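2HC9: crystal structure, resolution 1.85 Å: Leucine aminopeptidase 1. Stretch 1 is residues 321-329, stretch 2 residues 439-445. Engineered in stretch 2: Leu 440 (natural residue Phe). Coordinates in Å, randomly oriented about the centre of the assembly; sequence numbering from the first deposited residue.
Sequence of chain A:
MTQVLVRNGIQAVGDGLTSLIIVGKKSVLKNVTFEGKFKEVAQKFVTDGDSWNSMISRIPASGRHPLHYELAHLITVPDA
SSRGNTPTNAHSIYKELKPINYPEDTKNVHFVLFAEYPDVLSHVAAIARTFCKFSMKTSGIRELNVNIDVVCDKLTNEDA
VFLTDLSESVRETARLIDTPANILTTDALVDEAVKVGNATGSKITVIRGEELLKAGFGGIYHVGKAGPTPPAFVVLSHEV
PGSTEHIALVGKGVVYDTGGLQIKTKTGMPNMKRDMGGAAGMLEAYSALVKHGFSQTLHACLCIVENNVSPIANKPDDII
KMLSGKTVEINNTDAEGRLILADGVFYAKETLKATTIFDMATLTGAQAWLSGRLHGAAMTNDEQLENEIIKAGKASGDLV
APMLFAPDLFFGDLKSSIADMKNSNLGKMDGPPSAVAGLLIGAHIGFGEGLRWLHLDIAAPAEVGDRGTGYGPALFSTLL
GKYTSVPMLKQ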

ATOM      1  N   LYS A 321      24.798  14.759  19.221  1.00 16.36           N
ATOM      2  CA  LYS A 321      25.379  16.105  19.246  1.00 15.44           C
ATOM      3  C   LYS A 321      26.261  16.268  18.007  1.00 15.73           C
ATOM      4  O   LYS A 321      27.171  15.450  17.742  1.00 17.00           O
ATOM      5  CB  LYS A 321      26.178  16.325  20.540  1.00 18.52           C
ATOM      6  CG  LYS A 321      26.754  17.754  20.666  1.00 26.68           C
ATOM      7  CD  LYS A 321      27.292  18.046  22.082  1.00 29.06           C
ATOM      8  CE  LYS A 321      26.119  18.520  22.964  1.00 42.62           C
ATOM      9  NZ  LYS A 321      26.496  19.066  24.311  1.00 47.40           N
ATOM     10  N   MET A 322      25.970  17.314  17.254  1.00 17.51           N
ATOM     11  CA  MET A 322      26.615  17.586  15.970  1.00 18.28           C
ATOM     12  C   MET A 322      27.958  18.291  16.232  1.00 16.51           C
ATOM     13  O   MET A 322      28.238  18.711  17.367  1.00 18.01           O
ATOM     14  CB  MET A 322      25.706  18.493  15.136  1.00 13.84           C
ATOM     15  CG  MET A 322      24.284  17.955  14.975  1.00 13.91           C
ATOM     16  SD  MET A 322      24.207  16.296  14.252  1.00 16.81           S
ATOM     17  CE  MET A 322      24.642  16.664  12.575  1.00 14.19           C
ATOM     18  N   LEU A 323      28.778  18.422  15.191  1.00 15.81           N
ATOM     19  CA  LEU A 323      30.053  19.155  15.338  1.00 14.95           C
ATOM     20  C   LEU A 323      29.817  20.579  15.897  1.00 18.19           C
ATOM     21  O   LEU A 323      30.628  21.104  16.666  1.00 16.06           O
ATOM     22  CB  LEU A 323      30.777  19.219  13.997  1.00 15.98           C
ATOM     23  CG  LEU A 323      32.188  19.814  14.025  1.00 16.46           C
ATOM     24  CD1 LEU A 323      33.128  18.976  14.929  1.00 19.85           C
ATOM     25  CD2 LEU A 323      32.747  19.958  12.575  1.00 13.56           C
ATOM     26  N   SER A 324      28.681  21.169  15.539  1.00 16.94           N
ATOM     27  CA  SER A 324      28.308  22.545  15.940  1.00 17.08           C
ATOM     28  C   SER A 324      28.063  22.674  17.453  1.00 18.34           C
ATOM     29  O   SER A 324      27.993  23.798  17.983  1.00 18.92           O
ATOM     30  CB  SER A 324      27.036  22.963  15.198  1.00 19.90           C
ATOM     31  OG  SER A 324      25.928  22.193  15.660  1.00 16.89           O
ATOM     32  N   GLY A 325      27.907  21.537  18.121  1.00 16.89           N
ATOM     33  CA  GLY A 325      27.503  21.521  19.524  1.00 17.66           C
ATOM     34  C   GLY A 325      25.991  21.437  19.707  1.00 19.25           C
ATOM     35  O   GLY A 325      25.529  21.197  20.820  1.00 15.73           O
ATOM     36  N   LYS A 326      25.223  21.655  18.633  1.00 15.02           N
ATOM     37  CA  LYS A 326      23.745  21.572  18.712  1.00 15.95           C
ATOM     38  C   LYS A 326      23.266  20.111  18.707  1.00 18.52           C
ATOM     39  O   LYS A 326      23.946  19.234  18.162  1.00 18.06           O
ATOM     40  CB  LYS A 326      23.083  22.332  17.554  1.00 13.05           C
ATOM     41  CG  LYS A 326      23.219  23.856  17.748  1.00 18.73           C
ATOM     42  CD  LYS A 326      22.726  24.618  16.536  1.00 22.41           C
ATOM     43  CE  LYS A 326      22.870  26.131  16.776  1.00 27.14           C
ATOM     44  NZ  LYS A 326      22.144  26.593  18.016  1.00 33.39           N
ATOM     45  N   THR A 327      22.105  19.852  19.305  1.00 15.51           N
ATOM     46  CA  THR A 327      21.579  18.478  19.311  1.00 16.12           C
ATOM     47  C   THR A 327      20.530  18.268  18.210  1.00 15.88           C
ATOM     48  O   THR A 327      19.752  19.169  17.896  1.00 16.09           O
ATOM     49  CB  THR A 327      20.985  18.084  20.672  1.00 16.46           C
ATOM     50  OG1 THR A 327      20.043  19.102  21.090  1.00 17.64           O
ATOM     51  CG2 THR A 327      22.131  17.949  21.751  1.00 19.18           C
ATOM     52  N   VAL A 328      20.514  17.072  17.624  1.00 13.71           N
ATOM     53  CA  VAL A 328      19.534  16.765  16.588  1.00 12.50           C
ATOM     54  C   VAL A 328      18.837  15.450  16.996  1.00 15.53           C
ATOM     55  O   VAL A 328      19.497  14.451  17.301  1.00 16.86           O
ATOM     56  CB  VAL A 328      20.168  16.655  15.160  1.00 14.66           C
ATOM     57  CG1 VAL A 328      19.087  16.192  14.172  1.00 14.77           C
ATOM     58  CG2 VAL A 328      20.741  18.031  14.715  1.00 13.47           C
ATOM     59  N   GLU A 329      17.500  15.478  17.001  1.00 15.37           N
ATOM     60  CA  GLU A 329      16.703  14.244  17.184  1.00 16.61           C
ATOM     61  C   GLU A 329      16.519  13.639  15.811  1.00 15.90           C
ATOM     62  O   GLU A 329      15.895  14.257  14.922  1.00 14.91           O
ATOM     63  CB  GLU A 329      15.336  14.586  17.779  1.00 14.17           C
ATOM     64  CG  GLU A 329      14.473  13.365  18.007  1.00 15.29           C
ATOM     65  CD  GLU A 329      13.110  13.704  18.619  1.00 20.03           C
ATOM     66  OE1 GLU A 329      12.766  14.905  18.815  1.00 18.24           O
ATOM     67  OE2 GLU A 329      12.385  12.736  18.894  1.00 18.29           O
TER
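Stretch 2 439-445: LLIGAHI

Stretch 2 continues a helix that begins earlier in the chain, and a type I turn spans Gly 442 to Ile 445. It meets stretch 1, a tight turn leading into a strand, with the two chain directions running roughly opposite: the turn of stretch 1 lies by His 444 near the end of stretch 2, with Ser 324 CA 5.9 Å from His 444 CA, and the gap widens to 9.2 Å between Val 328 CA and Leu 440 CA. The contact is small, 272 Å² summed over both sides, and His 444 contributes far more of it than any other residue.

Lys 321 precedes the turn and does not reach stretch 2; its exposed side chain, bent at chi3 (m), suits a place beyond the contact. Met 322 opens the type I turn that ends at Gly 325, closed by a bond from Gly 325 N to Met 322 O (2.9 Å), and Met 322 N bonds to Lys 326 O (2.9 Å), so that the two residues pair across the base of the loop. Its side chain, m at all three chi angles, folds toward His 444, bringing Met 322 CG to 3.5 Å from His 444 CE1. Met 322 SD lies 5.4 Å from the centroid of the His 444 ring, oblique to it at 34° off the ring normal, and the flexible thioether fills this buried space without asking for a polar partner.

Leu 323 points sideways and takes no part, whereas Ser 324 supplies the polar centre of the contact. In its p rotamer, Ser 324 OG comes within 2.8 Å of His 444 ND1 and forms a hydrogen bond at the edge of the ring, near its plane, where the nitrogen lone pair or N-H is directed. Ser 324 OG also accepts a bond from Lys 326 N (3.1 Å), so a short hydroxyl side chain both braces its own loop and anchors the imidazole. Gly 325 follows with a phi of 91°, at which a CB would be jammed against the carbonyl oxygen of Ser 324; glycine suits this bend.

Lys 326 uses the aliphatic part of its side chain here. Lys 326 CB lies 3.7 Å from His 444 CE1 and Lys 326 CD 3.7 Å from Ala 443 O, while the end of the chain leads away and the amine is bonded elsewhere in the structure. The strand starts at Thr 327, whose side chain points away from stretch 2. The next residue, Val 328, faces back toward it, as alternation along a strand requires. Val 328 CG2 approaches His 444 NE2 to 3.5 Å at the ring edge; that nitrogen is buried by the contact and has no partner in the model. Val 328 CG1 meets Leu 440 CD2 at 4.4 Å, a loose apolar contact between branched side chains. Leu 440 is an engineered residue, in place of the natural Phe; its CA-to-CB bond points sideways, but the end of its side chain comes nearer. Glu 329 then carries the strand out of reach.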

ATOM      1  N   LEU A 439      17.584  23.363   5.162  1.00 16.07           N
ATOM      2  CA  LEU A 439      17.568  24.181   6.387  1.00 15.51           C
ATOM      3  C   LEU A 439      18.110  23.423   7.583  1.00 17.24           C
ATOM      4  O   LEU A 439      18.655  24.035   8.497  1.00 17.08           O
ATOM      5  CB  LEU A 439      16.140  24.677   6.695  1.00 15.51           C
ATOM      6  CG  LEU A 439      15.605  25.744   5.724  1.00 15.82           C
ATOM      7  CD1 LEU A 439      14.113  26.018   6.071  1.00 15.12           C
ATOM      8  CD2 LEU A 439      16.447  27.012   5.811  1.00 15.02           C
ATOM      9  N   LEU A 440      17.975  22.094   7.592  1.00 15.25           N
ATOM     10  CA  LEU A 440      18.603  21.320   8.669  1.00 12.86           C
ATOM     11  C   LEU A 440      20.123  21.562   8.618  1.00 15.03           C
ATOM     12  O   LEU A 440      20.743  21.797   9.649  1.00 14.17           O
ATOM     13  CB  LEU A 440      18.307  19.810   8.533  1.00 14.78           C
ATOM     14  CG  LEU A 440      18.923  18.861   9.571  1.00 15.20           C
ATOM     15  CD1 LEU A 440      20.453  18.574   9.426  1.00 13.44           C
ATOM     16  CD2 LEU A 440      18.495  19.227  11.041  1.00 14.72           C
ATOM     17  N   ILE A 441      20.702  21.513   7.417  1.00 14.95           N
ATOM     18  CA  ILE A 441      22.139  21.796   7.253  1.00 16.11           C
ATOM     19  C   ILE A 441      22.461  23.213   7.746  1.00 16.64           C
ATOM     20  O   ILE A 441      23.352  23.415   8.602  1.00 16.42           O
ATOM     21  CB  ILE A 441      22.563  21.664   5.760  1.00 14.42           C
ATOM     22  CG1 ILE A 441      22.332  20.231   5.246  1.00 14.96           C
ATOM     23  CG2 ILE A 441      24.038  22.054   5.593  1.00 14.71           C
ATOM     24  CD1 ILE A 441      22.346  20.119   3.712  1.00 15.54           C
ATOM     25  N   GLY A 442      21.736  24.194   7.222  1.00 15.56           N
ATOM     26  CA  GLY A 442      22.030  25.598   7.547  1.00 16.70           C
ATOM     27  C   GLY A 442      21.799  25.983   8.996  1.00 19.81           C
ATOM     28  O   GLY A 442      22.395  26.936   9.488  1.00 17.86           O
ATOM     29  N   ALA A 443      20.944  25.239   9.692  1.00 15.61           N
ATOM     30  CA  ALA A 443      20.664  25.519  11.104  1.00 15.29           C
ATOM     31  C   ALA A 443      21.918  25.429  11.988  1.00 20.86           C
ATOM     32  O   ALA A 443      21.926  25.908  13.115  1.00 20.82           O
ATOM     33  CB  ALA A 443      19.558  24.559  11.632  1.00 16.60           C
ATOM     34  N   HIS A 444      22.973  24.801  11.476  1.00 19.48           N
ATOM     35  CA  HIS A 444      24.204  24.617  12.242  1.00 15.50           C
ATOM     36  C   HIS A 444      25.257  25.679  11.933  1.00 19.99           C
ATOM     37  O   HIS A 444      26.312  25.727  12.589  1.00 18.54           O
ATOM     38  CB  HIS A 444      24.727  23.189  12.019  1.00 13.74           C
ATOM     39  CG  HIS A 444      23.785  22.165  12.581  1.00 15.12           C
ATOM     40  ND1 HIS A 444      23.816  21.790  13.906  1.00 19.07           N
ATOM     41  CD2 HIS A 444      22.667  21.609  12.057  1.00 16.86           C
ATOM     42  CE1 HIS A 444      22.800  20.981  14.156  1.00 16.70           C
ATOM     43  NE2 HIS A 444      22.082  20.857  13.051  1.00 18.34           N
ATOM     44  N   ILE A 445      24.935  26.552  10.976  1.00 17.20           N
ATOM     45  CA  ILE A 445      25.721  27.772  10.715  1.00 21.22           C
ATOM     46  C   ILE A 445      24.861  29.053  10.629  1.00 18.39           C
ATOM     47  O   ILE A 445      25.134  29.936   9.818  1.00 18.39           O
ATOM     48  CB  ILE A 445      26.606  27.603   9.436  1.00 18.32           C
ATOM     49  CG1 ILE A 445      25.758  27.195   8.210  1.00 16.84           C
ATOM     50  CG2 ILE A 445      27.750  26.581   9.685  1.00 17.73           C
ATOM     51  CD1 ILE A 445      26.391  27.693   6.875  1.00 17.71           C
TER